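Local coordinates for 2OG-Fe dioxygenase family protein (Methylibium petroleiphilum, PDB 3PL0) that probably acts as an iron- and 2-oxoglutarate-dependent dioxygenase of the cupin superfamily, though its substrate is unknown, at residues G63-R68 against F149-G155. Sequence-based numbering, arbitrary orientation.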
ATOM      1  N   GLY A  63     -11.474 -15.569   7.382  1.00 36.55           N
ATOM      2  CA  GLY A  63     -11.613 -14.258   6.790  1.00 34.13           C
ATOM      3  C   GLY A  63     -11.941 -14.276   5.294  1.00 33.34           C
ATOM      4  O   GLY A  63     -11.988 -15.338   4.629  1.00 30.77           O
ATOM      5  N   HIS A  64     -12.187 -13.084   4.757  1.00 30.09           N
ATOM      6  CA  HIS A  64     -12.489 -12.959   3.355  1.00 29.36           C
ATOM      7  C   HIS A  64     -11.306 -13.463   2.573  1.00 27.79           C
ATOM      8  O   HIS A  64     -10.136 -13.343   3.000  1.00 26.98           O
ATOM      9  CB  HIS A  64     -12.771 -11.505   2.949  1.00 29.86           C
ATOM     10  CG  HIS A  64     -14.135 -11.028   3.334  1.00 28.68           C
ATOM     11  ND1 HIS A  64     -14.362  -9.773   3.867  1.00 32.52           N
ATOM     12  CD2 HIS A  64     -15.327 -11.667   3.353  1.00 30.85           C
ATOM     13  CE1 HIS A  64     -15.650  -9.636   4.122  1.00 31.79           C
ATOM     14  NE2 HIS A  64     -16.256 -10.779   3.846  1.00 32.90           N
ATOM     15  N   TYR A  65     -11.612 -13.998   1.411  1.00 26.95           N
ATOM     16  CA  TYR A  65     -10.613 -14.559   0.536  1.00 26.43           C
ATOM     17  C   TYR A  65      -9.658 -13.504   0.028  1.00 26.80           C
ATOM     18  O   TYR A  65     -10.090 -12.427  -0.486  1.00 27.69           O
ATOM     19  CB  TYR A  65     -11.271 -15.204  -0.683  1.00 27.08           C
ATOM     20  CG  TYR A  65     -12.085 -16.453  -0.429  1.00 27.37           C
ATOM     21  CD1 TYR A  65     -12.124 -17.072   0.808  1.00 29.42           C
ATOM     22  CD2 TYR A  65     -12.793 -17.035  -1.467  1.00 27.85           C
ATOM     23  CE1 TYR A  65     -12.898 -18.237   1.019  1.00 32.30           C
ATOM     24  CE2 TYR A  65     -13.553 -18.198  -1.274  1.00 27.80           C
ATOM     25  CZ  TYR A  65     -13.604 -18.794  -0.035  1.00 30.52           C
ATOM     26  OH  TYR A  65     -14.354 -19.950   0.126  1.00 32.65           O
ATOM     27  N   ARG A  66      -8.375 -13.827   0.133  1.00 25.38           N
ATOM     28  CA  ARG A  66      -7.296 -12.910  -0.253  1.00 26.86           C
ATOM     29  C   ARG A  66      -6.491 -13.441  -1.440  1.00 27.18           C
ATOM     30  O   ARG A  66      -6.085 -14.577  -1.470  1.00 27.46           O
ATOM     31  CB  ARG A  66      -6.382 -12.682   0.941  1.00 29.39           C
ATOM     32  CG  ARG A  66      -5.275 -11.648   0.651  1.00 33.84           C
ATOM     33  CD  ARG A  66      -4.731 -11.057   1.910  1.00 33.67           C
ATOM     34  NE  ARG A  66      -3.953 -12.034   2.670  1.00 39.69           N
ATOM     35  CZ  ARG A  66      -3.911 -12.072   4.002  1.00 46.78           C
ATOM     36  NH1 ARG A  66      -4.617 -11.197   4.709  1.00 47.93           N
ATOM     37  NH2 ARG A  66      -3.167 -12.977   4.642  1.00 46.66           N
ATOM     38  N   TYR A  67      -6.313 -12.584  -2.434  1.00 25.13           N
ATOM     39  CA  TYR A  67      -5.412 -12.808  -3.538  1.00 27.11           C
ATOM     40  C   TYR A  67      -4.334 -11.744  -3.571  1.00 26.84           C
ATOM     41  O   TYR A  67      -4.592 -10.552  -3.278  1.00 26.79           O
ATOM     42  CB  TYR A  67      -6.189 -12.748  -4.844  1.00 26.22           C
ATOM     43  CG  TYR A  67      -7.375 -13.698  -4.886  1.00 27.88           C
ATOM     44  CD1 TYR A  67      -8.602 -13.351  -4.301  1.00 30.78           C
ATOM     45  CD2 TYR A  67      -7.261 -14.941  -5.472  1.00 32.73           C
ATOM     46  CE1 TYR A  67      -9.674 -14.212  -4.312  1.00 33.87           C
ATOM     47  CE2 TYR A  67      -8.346 -15.801  -5.501  1.00 32.40           C
ATOM     48  CZ  TYR A  67      -9.541 -15.437  -4.933  1.00 33.86           C
ATOM     49  OH  TYR A  67     -10.589 -16.326  -4.948  1.00 33.85           O
ATOM     50  N   ARG A  68      -3.145 -12.141  -4.002  1.00 27.71           N
ATOM     51  CA  ARG A  68      -2.011 -11.236  -4.021  1.00 25.93           C
ATOM     52  C   ARG A  68      -0.881 -11.762  -4.876  1.00 27.81           C
ATOM     53  O   ARG A  68      -0.896 -12.897  -5.377  1.00 27.04           O
ATOM     54  CB  ARG A  68      -1.477 -11.040  -2.599  1.00 27.67           C
ATOM     55  CG  ARG A  68      -0.813 -12.294  -2.023  1.00 32.37           C
ATOM     56  CD  ARG A  68      -0.741 -12.298  -0.548  1.00 33.96           C
ATOM     57  NE  ARG A  68       0.198 -11.294  -0.043  1.00 30.66           N
ATOM     58  CZ  ARG A  68       0.319 -10.959   1.238  1.00 27.46           C
ATOM     59  NH1 ARG A  68      -0.410 -11.556   2.171  1.00 29.93           N
ATOM     60  NH2 ARG A  68       1.189 -10.013   1.582  1.00 29.69           N
ATOM     61  N   PHE A 149      -3.143  -6.417  -3.907  1.00 26.89           N
ATOM     62  CA  PHE A 149      -4.113  -7.216  -3.173  1.00 25.11           C
ATOM     63  C   PHE A 149      -5.468  -7.160  -3.834  1.00 24.65           C
ATOM     64  O   PHE A 149      -5.883  -6.094  -4.264  1.00 23.35           O
ATOM     65  CB  PHE A 149      -4.330  -6.645  -1.786  1.00 23.89           C
ATOM     66  CG  PHE A 149      -3.249  -6.958  -0.802  1.00 26.87           C
ATOM     67  CD1 PHE A 149      -3.076  -8.238  -0.307  1.00 27.55           C
ATOM     68  CD2 PHE A 149      -2.412  -5.950  -0.339  1.00 25.36           C
ATOM     69  CE1 PHE A 149      -2.079  -8.512   0.630  1.00 33.29           C
ATOM     70  CE2 PHE A 149      -1.429  -6.214   0.594  1.00 30.60           C
ATOM     71  CZ  PHE A 149      -1.265  -7.502   1.094  1.00 32.22           C
ATOM     72  N   ARG A 150      -6.200  -8.276  -3.791  1.00 24.48           N
ATOM     73  CA  ARG A 150      -7.666  -8.250  -3.914  1.00 26.67           C
ATOM     74  C   ARG A 150      -8.245  -9.043  -2.774  1.00 26.18           C
ATOM     75  O   ARG A 150      -7.860 -10.175  -2.538  1.00 27.90           O
ATOM     76  CB  ARG A 150      -8.149  -8.858  -5.219  1.00 28.47           C
ATOM     77  CG  ARG A 150      -9.675  -9.158  -5.260  1.00 31.49           C
ATOM     78  CD  ARG A 150     -10.185  -9.492  -6.629  1.00 30.20           C
ATOM     79  NE  ARG A 150     -10.131  -8.350  -7.511  1.00 28.81           N
ATOM     80  CZ  ARG A 150     -10.405  -8.362  -8.811  1.00 31.61           C
ATOM     81  NH1 ARG A 150     -10.833  -9.460  -9.449  1.00 34.11           N
ATOM     82  NH2 ARG A 150     -10.319  -7.231  -9.477  1.00 30.82           N
ATOM     83  N   ILE A 151      -9.192  -8.444  -2.081  1.00 24.76           N
ATOM     84  CA  ILE A 151      -9.930  -9.122  -1.039  1.00 24.43           C
ATOM     85  C   ILE A 151     -11.345  -9.313  -1.599  1.00 26.81           C
ATOM     86  O   ILE A 151     -12.001  -8.341  -1.977  1.00 24.30           O
ATOM     87  CB  ILE A 151      -9.986  -8.298   0.241  1.00 24.19           C
ATOM     88  CG1 ILE A 151      -8.611  -7.890   0.759  1.00 30.87           C
ATOM     89  CG2 ILE A 151     -10.674  -9.076   1.349  1.00 26.34           C
ATOM     90  CD1 ILE A 151      -7.684  -9.032   1.107  1.00 32.72           C
ATOM     91  N   ASP A 152     -11.805 -10.560  -1.617  1.00 26.57           N
ATOM     92  CA  ASP A 152     -13.074 -10.941  -2.248  1.00 28.91           C
ATOM     93  C   ASP A 152     -13.998 -11.542  -1.200  1.00 29.64           C
ATOM     94  O   ASP A 152     -13.600 -12.447  -0.449  1.00 32.22           O
ATOM     95  CB  ASP A 152     -12.805 -11.969  -3.348  1.00 30.04           C
ATOM     96  CG  ASP A 152     -13.932 -12.076  -4.342  1.00 35.51           C
ATOM     97  OD1 ASP A 152     -15.102 -12.170  -3.936  1.00 33.43           O
ATOM     98  OD2 ASP A 152     -13.644 -12.072  -5.544  1.00 46.22           O
ATOM     99  N   THR A 153     -15.230 -11.034  -1.155  1.00 26.73           N
ATOM    100  CA  THR A 153     -16.215 -11.453  -0.177  1.00 25.74           C
ATOM    101  C   THR A 153     -16.963 -12.726  -0.647  1.00 25.92           C
ATOM    102  O   THR A 153     -17.921 -13.145  -0.028  1.00 28.37           O
ATOM    103  CB  THR A 153     -17.208 -10.305   0.145  1.00 26.56           C
ATOM    104  OG1 THR A 153     -17.999 -10.017  -1.008  1.00 27.73           O
ATOM    105  CG2 THR A 153     -16.465  -8.977   0.563  1.00 26.44           C
ATOM    106  N   GLU A 154     -16.529 -13.369  -1.736  1.00 26.12           N
ATOM    107  CA  GLU A 154     -17.191 -14.626  -2.187  1.00 29.90           C
ATOM    108  C   GLU A 154     -17.122 -15.729  -1.175  1.00 29.36           C
ATOM    109  O   GLU A 154     -17.800 -16.767  -1.300  1.00 31.14           O
ATOM    110  CB  GLU A 154     -16.553 -15.159  -3.464  1.00 32.96           C
ATOM    111  CG  GLU A 154     -15.049 -15.456  -3.312  1.00 40.65           C
ATOM    112  CD  GLU A 154     -14.289 -15.631  -4.654  1.00 50.21           C
ATOM    113  OE1 GLU A 154     -14.956 -15.933  -5.651  1.00 51.08           O
ATOM    114  OE2 GLU A 154     -13.028 -15.479  -4.700  1.00 45.73           O
ATOM    115  N   GLY A 155     -16.193 -15.593  -0.245  1.00 28.12           N
ATOM    116  CA  GLY A 155     -16.097 -16.515   0.861  1.00 30.88           C
ATOM    117  C   GLY A 155     -15.552 -15.828   2.095  1.00 30.80           C
ATOM    118  O   GLY A 155     -14.892 -14.803   2.000  1.00 30.76           O
TER
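Tyr67 and Arg150 face each other as a hydrogen-bonded pair of two antiparallel strands, 65-68 and 149-152, neighbours in the main sheet of the double-stranded beta-helix (cupin) fold. Their backbones exchange two nearly straight bonds, Tyr67 N to Arg150 O (2.9 Å) and Arg150 N to Tyr67 O (2.8 Å). At the next hydrogen-bonded pair, two residues along, Asp152 N gives an equally straight bond to Tyr65 O, but Tyr65 N makes only weak ones, to Asp152 O and Gly155 O, as the chain beyond Asp152 leaves the strand and curls back over Tyr65.

On the face carrying the tyrosines, Tyr67 sends its hydroxyl to Glu154 OE2 (2.6 Å), with ring and carboxylate planes 53° apart. Glu154 CG also presses on Tyr65 CD2 at 3.3 Å, and Gly155 CA sits over a face of the Tyr65 ring in a CH-pi contact. A phenylalanine in place of Tyr67 would probably keep the ring beside Asp152 CB but leave the Glu154 carboxylate without this hydroxyl partner and freer to turn.

On the other face, Phe149 CE1 lies over the centre of the Arg68 guanidinium, 3.5 Å from Arg68 CZ. Arg66 runs alongside Ile151, its CG swung opposite the backbone N (chi1 -176°) and meeting Ile151 CD1. Both arginines form salt bridges to Asp56, which helps hold the Arg68 guanidinium against Phe149.

Just past Asp152, and just before the other strand begins, Thr153 CG2 sits over a face of the His64 ring in a CH-pi contact, while Thr153 OG1 bonds to Ala236 O. Behind the Glu154 contacts stands an Asx turn: Asp152 OD1 accepts Glu154 N at 2.9 Å, on its anti side and 23° out of the carboxylate plane.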